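Alanine racemase (Acinetobacter baumannii, PDB 4QHR) belongs to the alanine racemase family, pairing an N-terminal TIM-barrel domain that carries a lysine-linked pyridoxal phosphate with a C-terminal domain rich in beta strands. Local coordinates at residues 124-129 with 138-143; 26-31 with 205-210. One frame throughout, in Å; residues are numbered along the deposited sequence.

Interaction 1: residues 124-129 with 138-143; sequences VKLNSG and PEIIEV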
loop_
_atom_site.group_PDB
_atom_site.type_symbol
_atom_site.label_atom_id
_atom_site.label_comp_id
_atom_site.label_asym_id
_atom_site.label_seq_id
_atom_site.Cartn_x
_atom_site.Cartn_y
_atom_site.Cartn_z
ATOM N N VAL A 124 -21.476 23.468 4.182
ATOM C CA VAL A 124 -22.710 22.744 3.838
ATOM C C VAL A 124 -22.504 22.167 2.461
ATOM O O VAL A 124 -22.394 22.904 1.465
ATOM C CB VAL A 124 -23.945 23.653 3.898
ATOM C CG1 VAL A 124 -25.187 22.845 3.595
ATOM C CG2 VAL A 124 -24.057 24.333 5.265
ATOM N N LYS A 125 -22.473 20.841 2.400
ATOM C CA LYS A 125 -22.078 20.099 1.202
ATOM C C LYS A 125 -23.303 19.823 0.317
ATOM O O LYS A 125 -24.282 19.294 0.767
ATOM C CB LYS A 125 -21.383 18.792 1.630
ATOM C CG LYS A 125 -21.006 17.739 0.556
ATOM C CD LYS A 125 -20.058 18.225 -0.527
ATOM C CE LYS A 125 -19.208 17.086 -1.163
ATOM N NZ LYS A 125 -19.935 16.354 -2.227
ATOM N N LEU A 126 -23.173 20.177 -0.950
ATOM C CA LEU A 126 -24.146 19.900 -1.975
ATOM C C LEU A 126 -23.819 18.611 -2.701
ATOM O O LEU A 126 -22.680 18.379 -3.135
ATOM C CB LEU A 126 -24.094 21.010 -3.019
ATOM C CG LEU A 126 -24.997 20.959 -4.272
ATOM C CD1 LEU A 126 -26.466 21.076 -3.893
ATOM C CD2 LEU A 126 -24.601 22.039 -5.256
ATOM N N ASN A 127 -24.841 17.794 -2.859
ATOM C CA ASN A 127 -24.797 16.680 -3.811
ATOM C C ASN A 127 -25.478 17.204 -5.065
ATOM O O ASN A 127 -26.727 17.350 -5.099
ATOM C CB ASN A 127 -25.556 15.489 -3.260
ATOM C CG ASN A 127 -25.791 14.396 -4.292
ATOM O OD1 ASN A 127 -25.238 14.383 -5.416
ATOM N ND2 ASN A 127 -26.585 13.455 -3.897
ATOM N N SER A 128 -24.677 17.486 -6.073
ATOM C CA SER A 128 -25.179 18.055 -7.320
ATOM C C SER A 128 -25.189 17.035 -8.442
ATOM O O SER A 128 -25.365 17.414 -9.615
ATOM C CB SER A 128 -24.292 19.243 -7.728
ATOM O OG SER A 128 -22.919 18.893 -7.826
ATOM N N GLY A 129 -24.973 15.749 -8.105
ATOM C CA GLY A 129 -24.835 14.695 -9.134
ATOM C C GLY A 129 -23.858 13.565 -8.835
ATOM O O GLY A 129 -23.997 12.493 -9.377
ATOM N N PRO A 138 -33.848 20.623 -3.673
ATOM C CA PRO A 138 -33.810 21.917 -2.922
ATOM C C PRO A 138 -33.590 21.879 -1.429
ATOM O O PRO A 138 -33.490 22.954 -0.843
ATOM C CB PRO A 138 -35.221 22.504 -3.188
ATOM C CG PRO A 138 -36.095 21.291 -3.300
ATOM C CD PRO A 138 -35.249 20.234 -3.996
ATOM N N GLU A 139 -33.489 20.697 -0.824
ATOM C CA GLU A 139 -33.308 20.563 0.618
ATOM C C GLU A 139 -32.176 21.369 1.215
ATOM O O GLU A 139 -32.290 21.845 2.329
ATOM C CB GLU A 139 -33.024 19.122 1.001
ATOM N N ILE A 140 -31.083 21.492 0.479
ATOM C CA ILE A 140 -29.917 22.254 0.911
ATOM C C ILE A 140 -30.251 23.721 1.183
ATOM O O ILE A 140 -29.658 24.342 2.044
ATOM C CB ILE A 140 -28.730 22.129 -0.076
ATOM C CG1 ILE A 140 -27.433 22.572 0.617
ATOM C CG2 ILE A 140 -28.910 22.955 -1.325
ATOM C CD1 ILE A 140 -26.151 22.225 -0.118
ATOM N N ILE A 141 -31.228 24.263 0.467
ATOM C CA ILE A 141 -31.605 25.672 0.647
ATOM C C ILE A 141 -32.239 25.865 2.004
ATOM O O ILE A 141 -31.925 26.817 2.694
ATOM C CB ILE A 141 -32.519 26.178 -0.485
ATOM C CG1 ILE A 141 -31.769 26.109 -1.799
ATOM C CG2 ILE A 141 -33.004 27.614 -0.197
ATOM C CD1 ILE A 141 -32.663 26.210 -3.017
ATOM N N GLU A 142 -33.073 24.933 2.425
ATOM C CA GLU A 142 -33.714 25.056 3.715
ATOM C C GLU A 142 -32.721 24.883 4.824
ATOM O O GLU A 142 -32.824 25.568 5.822
ATOM C CB GLU A 142 -34.879 24.063 3.833
ATOM C CG GLU A 142 -35.886 24.260 2.684
ATOM C CD GLU A 142 -36.359 25.717 2.610
ATOM O OE1 GLU A 142 -36.928 26.154 3.649
ATOM O OE2 GLU A 142 -36.164 26.425 1.569
ATOM N N VAL A 143 -31.762 23.962 4.634
ATOM C CA VAL A 143 -30.698 23.716 5.612
ATOM C C VAL A 143 -29.929 25.013 5.796
ATOM O O VAL A 143 -29.775 25.472 6.876
ATOM C CB VAL A 143 -29.755 22.580 5.155
ATOM C CG1 VAL A 143 -28.497 22.497 6.017
ATOM C CG2 VAL A 143 -30.492 21.245 5.177
#
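L126 and I140 are the nearest CA pair, 6.9 Å apart where the chain leaving strand 122-125 passes the first turn of helix 139-149, and no hydrogen bond crosses between the two segments. The contact is apolar packing of side chains, and of I140 on the strand-side backbone, with I140 at its centre. Its CG1 lies anti to the backbone N (chi1 -163°) and CD1 continues the extended course (chi2 167°), reaching over the backbone of 125-126 to end 3.6 Å from L126 CA and equally close to the carbonyl oxygen of K125. L126 crosses I140 at about a right angle: its CB is 3.8 Å from I140 CD1, while L126 CD1 touches both I140 CD1 and I140 CG2 at about 4.0 Å. On the strand, V124 slides past I140 in the opposite direction and brings its CG1 to 3.7 Å from I140 CG1. The same methyl meets V143 CG1 at 4.1 Å, about one turn further along the helix, so V124 CG1 bridges both helical side chains. This is strand-to-helix packing within the beta-alpha-beta unit formed by strand 122-125, helix 139-149 and strand 154-157, one of the repeats of the TIM barrel, in which helices cover the outside of a parallel barrel. I180 of helix 168-184 and F135 extend the apolar surroundings of I140. V124 also touches I144 and L147 of its partner helix, and V143 rests on F135 and on I99 of strand 95-99.

Interaction 2: residues 26-31 with 205-210; sequences NSKIVS and FDYVRP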
loop_
_atom_site.group_PDB
_atom_site.type_symbol
_atom_site.label_atom_id
_atom_site.label_comp_id
_atom_site.label_asym_id
_atom_site.label_seq_id
_atom_site.Cartn_x
_atom_site.Cartn_y
_atom_site.Cartn_z
ATOM N N ASN A 26 -7.286 35.417 -5.481
ATOM C CA ASN A 26 -8.121 36.067 -4.524
ATOM C C ASN A 26 -8.917 35.091 -3.648
ATOM O O ASN A 26 -9.947 35.446 -3.153
ATOM C CB ASN A 26 -9.014 37.045 -5.262
ATOM C CG ASN A 26 -8.218 38.177 -5.925
ATOM O OD1 ASN A 26 -8.533 38.566 -7.027
ATOM N ND2 ASN A 26 -7.185 38.667 -5.301
ATOM N N SER A 27 -8.411 33.884 -3.439
ATOM C CA SER A 27 -9.121 32.859 -2.636
ATOM C C SER A 27 -8.225 32.399 -1.504
ATOM O O SER A 27 -6.990 32.332 -1.668
ATOM C CB SER A 27 -9.380 31.660 -3.480
ATOM O OG SER A 27 -10.369 31.914 -4.446
ATOM N N LYS A 28 -8.841 32.050 -0.399
ATOM C CA LYS A 28 -8.137 31.384 0.687
ATOM C C LYS A 28 -7.880 29.950 0.268
ATOM O O LYS A 28 -8.622 29.425 -0.548
ATOM C CB LYS A 28 -8.969 31.443 1.957
ATOM C CG LYS A 28 -8.932 32.828 2.584
ATOM C CD LYS A 28 -10.018 32.995 3.624
ATOM C CE LYS A 28 -9.858 34.284 4.314
ATOM N NZ LYS A 28 -10.934 34.413 5.321
ATOM N N ILE A 29 -6.788 29.362 0.749
ATOM C CA ILE A 29 -6.462 27.999 0.350
ATOM C C ILE A 29 -6.649 27.007 1.500
ATOM O O ILE A 29 -6.029 27.160 2.566
ATOM C CB ILE A 29 -5.035 27.947 -0.208
ATOM C CG1 ILE A 29 -4.901 28.924 -1.388
ATOM C CG2 ILE A 29 -4.608 26.528 -0.555
ATOM C CD1 ILE A 29 -3.466 29.182 -1.724
ATOM N N VAL A 30 -7.479 25.999 1.239
ATOM C CA VAL A 30 -7.633 24.819 2.077
ATOM C C VAL A 30 -6.716 23.725 1.495
ATOM O O VAL A 30 -7.064 23.058 0.551
ATOM C CB VAL A 30 -9.071 24.335 2.146
ATOM C CG1 VAL A 30 -9.212 23.250 3.211
ATOM C CG2 VAL A 30 -10.001 25.448 2.495
ATOM N N SER A 31 -5.512 23.549 2.068
ATOM C CA SER A 31 -4.604 22.520 1.566
ATOM C C SER A 31 -5.100 21.115 2.058
ATOM O O SER A 31 -5.234 20.868 3.256
ATOM C CB SER A 31 -3.152 22.808 1.965
ATOM O OG SER A 31 -2.574 23.845 1.161
ATOM N N PHE A 205 -14.294 31.535 -6.103
ATOM C CA PHE A 205 -14.974 32.149 -4.930
ATOM C C PHE A 205 -14.045 32.332 -3.726
ATOM O O PHE A 205 -12.894 32.798 -3.886
ATOM C CB PHE A 205 -16.251 31.384 -4.625
ATOM C CG PHE A 205 -17.211 31.368 -5.776
ATOM C CD1 PHE A 205 -17.803 32.569 -6.194
ATOM C CD2 PHE A 205 -17.501 30.199 -6.473
ATOM C CE1 PHE A 205 -18.681 32.606 -7.273
ATOM C CE2 PHE A 205 -18.404 30.229 -7.537
ATOM C CZ PHE A 205 -18.973 31.439 -7.946
ATOM N N ASP A 206 -14.486 31.946 -2.525
ATOM C CA ASP A 206 -13.768 32.325 -1.297
ATOM C C ASP A 206 -12.668 31.342 -0.861
ATOM O O ASP A 206 -11.666 31.749 -0.275
ATOM C CB ASP A 206 -14.793 32.498 -0.201
ATOM C CG ASP A 206 -15.894 33.467 -0.619
ATOM O OD1 ASP A 206 -15.625 34.692 -0.583
ATOM O OD2 ASP A 206 -16.954 33.030 -1.061
ATOM N N TYR A 207 -12.865 30.061 -1.124
ATOM C CA TYR A 207 -11.929 29.007 -0.755
ATOM C C TYR A 207 -11.753 28.006 -1.898
ATOM O O TYR A 207 -12.707 27.467 -2.391
ATOM C CB TYR A 207 -12.450 28.224 0.448
ATOM C CG TYR A 207 -12.517 28.994 1.735
ATOM C CD1 TYR A 207 -13.665 29.725 2.065
ATOM C CD2 TYR A 207 -11.466 29.000 2.613
ATOM C CE1 TYR A 207 -13.739 30.453 3.250
ATOM C CE2 TYR A 207 -11.538 29.713 3.806
ATOM C CZ TYR A 207 -12.673 30.446 4.098
ATOM O OH TYR A 207 -12.767 31.136 5.274
ATOM N N VAL A 208 -10.500 27.753 -2.275
ATOM C CA VAL A 208 -10.144 26.642 -3.144
ATOM C C VAL A 208 -9.519 25.532 -2.254
ATOM O O VAL A 208 -8.965 25.810 -1.152
ATOM C CB VAL A 208 -9.202 27.115 -4.277
ATOM C CG1 VAL A 208 -9.925 28.135 -5.148
ATOM C CG2 VAL A 208 -7.871 27.638 -3.767
ATOM N N ARG A 209 -9.584 24.311 -2.751
ATOM C CA ARG A 209 -9.169 23.118 -2.028
ATOM C C ARG A 209 -8.221 22.256 -2.853
ATOM O O ARG A 209 -8.584 21.183 -3.237
ATOM C CB ARG A 209 -10.372 22.297 -1.629
ATOM C CG ARG A 209 -11.455 23.114 -0.917
ATOM C CD ARG A 209 -12.531 22.252 -0.288
ATOM N NE ARG A 209 -13.166 21.296 -1.223
ATOM C CZ ARG A 209 -14.257 21.503 -1.952
ATOM N NH1 ARG A 209 -14.876 22.684 -1.950
ATOM N NH2 ARG A 209 -14.712 20.519 -2.742
ATOM N N PRO A 210 -7.012 22.737 -3.110
ATOM C CA PRO A 210 -6.078 21.891 -3.783
ATOM C C PRO A 210 -5.620 20.674 -2.975
ATOM O O PRO A 210 -5.260 20.804 -1.802
ATOM C CB PRO A 210 -4.860 22.766 -3.944
ATOM C CG PRO A 210 -4.925 23.658 -2.719
ATOM C CD PRO A 210 -6.380 23.973 -2.620
#
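Y207 lies beside K28, the two side chains pointing the same way, and the ring meets the lysine obliquely: K28 CB is 3.6 Å from Y207 CD2, and K28 CD is as near to Y207 CE2. K28 is extended beyond CG, which carries its methylenes past the ring to the phenol end. V30 CG2 approaches the ring obliquely too, 3.8 Å from Y207 CD2, and W123 meets it with the planes at about 60°. A second flat group, the guanidinium of R209, leads away from the contact; M158 O and S190 OG take its NH2 and NH1. I29 and V208 share the other sheet face, and I29 CG2 meets P210 at about a right angle, 3.6 Å from P210 CG.

The backbones run parallel, joining the last barrel strand to the first. K28 N binds D206 O, V208 N binds K28 O, and V30 N binds V208 O at 2.8 Å. Just before the strand, S27 OG donates to F205 O at 2.7 Å, from above the carbonyl plane. Backbone bonds of D206 to A189 and R209 to C192 tie the other side to the neighbourhood of strand 188-190. The chain so held carries R209, whose NE donates to N1 of the modified lysine LLP at position 34; N1 as acceptor is consistent with a pyridine nitrogen that carries no proton.

Both contacts belong to the N-terminal TIM-barrel domain and reach its single parallel sheet, with centres 20 Å apart and nearest atoms about 6 Å apart, without touching. Interaction 1 is local: it lies within one beta-alpha-beta unit, where strand 122-125 meets the helix that follows it. Interaction 2 pairs strand 28-32 with strand 207-208, first and last of the barrel strands in chain order, and so spans most of the domain's sequence; residues 124-143 are nested inside the loop that it closes. One contact thus packs the outer helical layer against the sheet, while the other completes the ring of strands, with the modified lysine at position 34 just beyond the end of strand 28-32.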